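Local atomic coordinates of histidyl-trna synthetase (Thermus thermophilus, PDB entry 1H4V), a protein that joins L-histidine to its cognate tRNA at the expense of ATP, working as a homodimeric class II aminoacyl-tRNA synthetase. Residues F66-Q69 / S75-L78. Residues are numbered along the deposited sequence; the frame is centred on the assembly and turned at random.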
loop_
_atom_site.group_PDB
_atom_site.type_symbol
_atom_site.label_atom_id
_atom_site.label_comp_id
_atom_site.label_asym_id
_atom_site.label_seq_id
_atom_site.Cartn_x
_atom_site.Cartn_y
_atom_site.Cartn_z
ATOM N N PHE A 66 -8.561 12.585 12.829
ATOM C CA PHE A 66 -7.892 13.706 12.188
ATOM C C PHE A 66 -8.858 14.273 11.159
ATOM O O PHE A 66 -9.128 13.651 10.137
ATOM C CB PHE A 66 -6.597 13.272 11.493
ATOM C CG PHE A 66 -5.518 12.811 12.430
ATOM C CD1 PHE A 66 -5.299 11.456 12.644
ATOM C CD2 PHE A 66 -4.700 13.732 13.075
ATOM C CE1 PHE A 66 -4.271 11.022 13.485
ATOM C CE2 PHE A 66 -3.669 13.309 13.922
ATOM C CZ PHE A 66 -3.454 11.953 14.127
ATOM N N THR A 67 -9.377 15.459 11.447
ATOM C CA THR A 67 -10.337 16.120 10.583
ATOM C C THR A 67 -9.783 17.459 10.132
ATOM O O THR A 67 -8.957 18.057 10.811
ATOM C CB THR A 67 -11.651 16.347 11.344
ATOM O OG1 THR A 67 -12.117 15.095 11.851
ATOM C CG2 THR A 67 -12.717 16.943 10.437
ATOM N N PHE A 68 -10.233 17.928 8.982
ATOM C CA PHE A 68 -9.772 19.208 8.472
ATOM C C PHE A 68 -10.585 19.555 7.243
ATOM O O PHE A 68 -11.228 18.690 6.660
ATOM C CB PHE A 68 -8.282 19.130 8.123
ATOM C CG PHE A 68 -7.959 18.133 7.042
ATOM C CD1 PHE A 68 -7.928 18.519 5.705
ATOM C CD2 PHE A 68 -7.717 16.799 7.360
ATOM C CE1 PHE A 68 -7.664 17.586 4.693
ATOM C CE2 PHE A 68 -7.453 15.855 6.364
ATOM C CZ PHE A 68 -7.427 16.251 5.023
ATOM N N GLN A 69 -10.581 20.819 6.853
ATOM C CA GLN A 69 -11.325 21.193 5.662
ATOM C C GLN A 69 -10.369 21.667 4.594
ATOM O O GLN A 69 -9.387 22.340 4.888
ATOM C CB GLN A 69 -12.370 22.265 5.977
ATOM C CG GLN A 69 -11.853 23.490 6.676
ATOM C CD GLN A 69 -12.989 24.371 7.158
ATOM O OE1 GLN A 69 -13.784 23.966 8.009
ATOM N NE2 GLN A 69 -13.077 25.578 6.614
ATOM N N SER A 75 -15.621 19.559 5.004
ATOM C CA SER A 75 -14.964 18.851 6.093
ATOM C C SER A 75 -14.423 17.516 5.574
ATOM O O SER A 75 -15.151 16.740 4.959
ATOM C CB SER A 75 -15.950 18.606 7.237
ATOM O OG SER A 75 -15.293 18.084 8.378
ATOM N N LEU A 76 -13.142 17.262 5.825
ATOM C CA LEU A 76 -12.482 16.037 5.385
ATOM C C LEU A 76 -11.878 15.323 6.591
ATOM O O LEU A 76 -11.412 15.969 7.526
ATOM C CB LEU A 76 -11.379 16.382 4.383
ATOM C CG LEU A 76 -11.577 16.124 2.881
ATOM C CD1 LEU A 76 -12.932 16.580 2.409
ATOM C CD2 LEU A 76 -10.470 16.835 2.109
ATOM N N THR A 77 -11.891 13.991 6.570
ATOM C CA THR A 77 -11.342 13.208 7.673
ATOM C C THR A 77 -10.452 12.049 7.217
ATOM O O THR A 77 -10.774 11.328 6.278
ATOM C CB THR A 77 -12.487 12.650 8.582
ATOM O OG1 THR A 77 -13.054 13.720 9.360
ATOM C CG2 THR A 77 -11.964 11.577 9.521
ATOM N N LEU A 78 -9.319 11.889 7.888
ATOM C CA LEU A 78 -8.384 10.806 7.598
ATOM C C LEU A 78 -9.057 9.504 8.038
ATOM O O LEU A 78 -9.561 9.412 9.152
ATOM C CB LEU A 78 -7.083 11.020 8.379
ATOM C CG LEU A 78 -5.839 11.521 7.636
ATOM C CD1 LEU A 78 -6.196 12.606 6.659
ATOM C CD2 LEU A 78 -4.825 12.027 8.637
HETATM O O HOH W 1 -8.523 10.037 11.652
#
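The ring of F68 leans across the neighbouring strand, laying one face over CB of L76, a CH-pi contact with that carbon 4.1 Å from the ring centroid, while CD1 of L78 meets the ring edge in its plane, 3.5 Å from CE2. A chi1 of 62°, which sets CG between the backbone N and the carbonyl carbon, swings the ring over the partner strand. Further along, CD2 of L78 packs 3.6 Å from CB of F66. On the face carrying T67 and T77, the two threonine hydroxyls hydrogen-bond, OG1 to OG1, at 3.0 Å; OG1 of T77 also hydrogen-bonds to OG1 of T47. Between the two faces, F68 and L76 exchange backbone hydrogen bonds in both directions, and L78 N donates to F66 O over 2.9 Å at 165°. Where the ladder ends, one water bridges F66 N and L78 O. The F68 ring also meets F68 of the second subunit, their planes only about 10° apart. An alanine here would probably leave L76 CB and L78 CD1 without the ring they pack against, and open a gap where the two F68 rings meet. Strands 67-69 and 75-78 form an antiparallel beta hairpin, extended by strand 44-46 into a three-stranded sheet in the catalytic region.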